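PDB 6F2P: paenibacillus xanthan lyase from Paenibacillus, which cleaves the polysaccharide xanthan as a lyase, probably by the beta-elimination chemistry of polysaccharide lyase family 8. Local coordinates for residues Ser485-Asp490 / Val494-Gly499. Residues are numbered along the deposited sequence; the frame is centred on the assembly and turned at random.
With CA (calcium ion), chain B.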
ATOM      1  N   SER A 485      -4.089 -12.126  -8.311  1.00 15.37           N
ATOM      2  CA  SER A 485      -4.994 -11.548  -7.330  1.00 15.64           C
ATOM      3  C   SER A 485      -5.287 -12.539  -6.217  1.00 13.34           C
ATOM      4  O   SER A 485      -5.335 -13.745  -6.438  1.00 13.65           O
ATOM      5  CB  SER A 485      -6.297 -11.095  -7.998  1.00 13.35           C
ATOM      6  OG  SER A 485      -6.069 -10.014  -8.887  1.00 11.76           O
ATOM      7  N   TRP A 486      -5.474 -12.024  -5.012  1.00 11.84           N
ATOM      8  CA  TRP A 486      -5.809 -12.877  -3.887  1.00 13.77           C
ATOM      9  C   TRP A 486      -7.096 -12.375  -3.225  1.00 16.60           C
ATOM     10  O   TRP A 486      -7.313 -11.167  -3.106  1.00 13.89           O
ATOM     11  CB  TRP A 486      -4.644 -12.939  -2.897  1.00 11.65           C
ATOM     12  CG  TRP A 486      -3.373 -13.497  -3.491  1.00 13.43           C
ATOM     13  CD1 TRP A 486      -2.964 -14.807  -3.485  1.00 12.52           C
ATOM     14  CD2 TRP A 486      -2.349 -12.764  -4.176  1.00 12.86           C
ATOM     15  NE1 TRP A 486      -1.749 -14.927  -4.127  1.00  9.29           N
ATOM     16  CE2 TRP A 486      -1.349 -13.689  -4.555  1.00 12.93           C
ATOM     17  CE3 TRP A 486      -2.178 -11.415  -4.504  1.00 11.57           C
ATOM     18  CZ2 TRP A 486      -0.193 -13.304  -5.246  1.00 12.51           C
ATOM     19  CZ3 TRP A 486      -1.031 -11.035  -5.198  1.00 13.57           C
ATOM     20  CH2 TRP A 486      -0.052 -11.981  -5.559  1.00 12.13           C
ATOM     21  N   PHE A 487      -7.964 -13.307  -2.839  1.00 14.53           N
ATOM     22  CA  PHE A 487      -9.273 -12.957  -2.294  1.00 16.83           C
ATOM     23  C   PHE A 487      -9.451 -13.721  -1.007  1.00 13.59           C
ATOM     24  O   PHE A 487      -9.611 -14.939  -1.009  1.00 16.01           O
ATOM     25  CB  PHE A 487     -10.386 -13.285  -3.292  1.00 14.96           C
ATOM     26  CG  PHE A 487     -10.199 -12.623  -4.633  1.00 14.07           C
ATOM     27  CD1 PHE A 487      -9.307 -13.145  -5.561  1.00  9.17           C
ATOM     28  CD2 PHE A 487     -10.906 -11.469  -4.958  1.00 13.31           C
ATOM     29  CE1 PHE A 487      -9.121 -12.532  -6.787  1.00 10.68           C
ATOM     30  CE2 PHE A 487     -10.730 -10.848  -6.188  1.00 10.55           C
ATOM     31  CZ  PHE A 487      -9.837 -11.384  -7.106  1.00 13.30           C
ATOM     32  N   MET A 488      -9.404 -12.997   0.098  1.00 13.67           N
ATOM     33  CA  MET A 488      -9.255 -13.619   1.399  1.00 15.70           C
ATOM     34  C   MET A 488     -10.508 -13.423   2.237  1.00 17.84           C
ATOM     35  O   MET A 488     -10.803 -12.306   2.650  1.00 23.38           O
ATOM     36  CB  MET A 488      -8.022 -13.024   2.078  1.00 13.99           C
ATOM     37  CG  MET A 488      -6.736 -13.346   1.322  1.00 13.19           C
ATOM     38  SD  MET A 488      -5.437 -12.096   1.368  1.00 14.71           S
ATOM     39  CE  MET A 488      -6.014 -10.915   0.154  1.00 14.41           C
ATOM     40  N   PHE A 489     -11.250 -14.504   2.472  1.00 16.80           N
ATOM     41  CA  PHE A 489     -12.556 -14.407   3.130  1.00 17.00           C
ATOM     42  C   PHE A 489     -12.553 -15.001   4.531  1.00 19.68           C
ATOM     43  O   PHE A 489     -11.587 -14.829   5.271  1.00 24.30           O
ATOM     44  CB  PHE A 489     -13.654 -15.028   2.262  1.00 15.17           C
ATOM     45  CG  PHE A 489     -13.790 -14.378   0.905  1.00 15.82           C
ATOM     46  CD1 PHE A 489     -14.213 -13.061   0.790  1.00 15.85           C
ATOM     47  CD2 PHE A 489     -13.484 -15.078  -0.249  1.00 13.95           C
ATOM     48  CE1 PHE A 489     -14.342 -12.454  -0.461  1.00 14.48           C
ATOM     49  CE2 PHE A 489     -13.606 -14.486  -1.499  1.00 12.40           C
ATOM     50  CZ  PHE A 489     -14.038 -13.171  -1.606  1.00 16.74           C
ATOM     51  N   ASP A 490     -13.628 -15.682   4.915  1.00 15.68           N
ATOM     52  CA  ASP A 490     -13.697 -16.186   6.289  1.00 20.29           C
ATOM     53  C   ASP A 490     -12.895 -17.472   6.516  1.00 16.42           C
ATOM     54  O   ASP A 490     -12.297 -17.643   7.571  1.00 18.36           O
ATOM     55  CB  ASP A 490     -15.147 -16.344   6.773  1.00 18.56           C
ATOM     56  CG  ASP A 490     -15.980 -17.193   5.849  1.00 17.22           C
ATOM     57  OD1 ASP A 490     -15.625 -17.271   4.663  1.00 20.98           O
ATOM     58  OD2 ASP A 490     -16.989 -17.779   6.299  1.00 22.92           O
ATOM     59  N   VAL A 494      -8.965 -17.288  -2.298  1.00 11.46           N
ATOM     60  CA  VAL A 494      -9.015 -17.556  -3.725  1.00 12.64           C
ATOM     61  C   VAL A 494      -7.844 -16.853  -4.391  1.00 15.08           C
ATOM     62  O   VAL A 494      -7.602 -15.666  -4.147  1.00 15.75           O
ATOM     63  CB  VAL A 494     -10.338 -17.087  -4.359  1.00 16.33           C
ATOM     64  CG1 VAL A 494     -10.350 -17.394  -5.852  1.00 10.36           C
ATOM     65  CG2 VAL A 494     -11.530 -17.742  -3.660  1.00 13.15           C
ATOM     66  N   ALA A 495      -7.114 -17.593  -5.220  1.00 13.24           N
ATOM     67  CA  ALA A 495      -5.989 -17.040  -5.966  1.00 12.96           C
ATOM     68  C   ALA A 495      -6.280 -17.111  -7.461  1.00 14.75           C
ATOM     69  O   ALA A 495      -6.607 -18.179  -7.985  1.00 14.94           O
ATOM     70  CB  ALA A 495      -4.703 -17.795  -5.632  1.00 10.71           C
ATOM     71  N   LEU A 496      -6.171 -15.970  -8.137  1.00 10.97           N
ATOM     72  CA  LEU A 496      -6.430 -15.901  -9.566  1.00 10.66           C
ATOM     73  C   LEU A 496      -5.249 -15.316 -10.309  1.00 15.01           C
ATOM     74  O   LEU A 496      -4.579 -14.403  -9.822  1.00 17.24           O
ATOM     75  CB  LEU A 496      -7.645 -15.025  -9.854  1.00 15.74           C
ATOM     76  CG  LEU A 496      -9.003 -15.406  -9.273  1.00 15.54           C
ATOM     77  CD1 LEU A 496     -10.061 -14.497  -9.872  1.00 12.25           C
ATOM     78  CD2 LEU A 496      -9.324 -16.870  -9.537  1.00 11.65           C
ATOM     79  N   GLY A 497      -5.007 -15.833 -11.504  1.00 14.11           N
ATOM     80  CA  GLY A 497      -3.984 -15.275 -12.358  1.00 13.30           C
ATOM     81  C   GLY A 497      -4.469 -15.241 -13.792  1.00 17.12           C
ATOM     82  O   GLY A 497      -5.207 -16.121 -14.226  1.00 17.26           O
ATOM     83  N   SER A 498      -4.055 -14.214 -14.520  1.00 13.02           N
ATOM     84  CA  SER A 498      -4.350 -14.104 -15.934  1.00 15.53           C
ATOM     85  C   SER A 498      -3.380 -13.094 -16.505  1.00 16.26           C
ATOM     86  O   SER A 498      -2.613 -12.478 -15.762  1.00 17.87           O
ATOM     87  CB  SER A 498      -5.764 -13.583 -16.139  1.00 20.72           C
ATOM     88  OG  SER A 498      -5.818 -12.218 -15.769  1.00 21.02           O
ATOM     89  N   GLY A 499      -3.424 -12.912 -17.819  1.00 18.05           N
ATOM     90  CA  GLY A 499      -2.488 -12.036 -18.499  1.00 16.35           C
ATOM     91  C   GLY A 499      -1.059 -12.535 -18.402  1.00 18.79           C
ATOM     92  O   GLY A 499      -0.122 -11.766 -18.576  1.00 19.92           O
TER
HETATM   93 CA    CA B1101     -16.396 -19.195   3.285  1.00 20.09          CA
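Phe-487 lays its ring beside Val-494 and against Leu-496, its diagonal neighbour on the antiparallel partner strand. Phe-487 CB meets Val-494 CB at 3.9 Å, while farther out its CE1 touches Leu-496 CD1 at 3.8 Å, the two side chains Phe-487 and Leu-496 crossing at about a right angle. With CG anti to its own carbonyl carbon (chi1 -56°), the ring leans back along its strand toward Leu-496, and the carbonyl oxygen of Val-494 lies at the ring's edge, in plane. An alanine in place of Phe-487 would probably leave Leu-496 CD1 without the ring it packs on and open a gap between Leu-496 and the Val-494 carbonyl. Val-494 CG2 in turn lies at the edge of the Phe-489 ring, 4.4 Å from Phe-489 CE2. Trp-486 and Ala-495, a non-hydrogen-bonded pair, occupy the other face of the sheet, with Trp-486 CD1 4.1 Å from Ala-495 CB. Two hydrogen-bonded pairs flank them: Ser-485 N reaches Leu-496 O at 2.8 Å, and Phe-487 N reaches Val-494 O; both are reciprocated. Past the strand end, Asp-490 OD1 binds calcium at 2.5 Å, joined by Asp-491, Glu-492, Gln-636 and Glu-651, the last two tying the hairpin turn to the region of strands 637-642 and 646-651. The beta hairpin belongs to the super-sandwich domain, between strands 466-474 and 613-621 of its antiparallel sheet; its Phe-487 and Leu-496 face packs on strands 637-642 and 646-651.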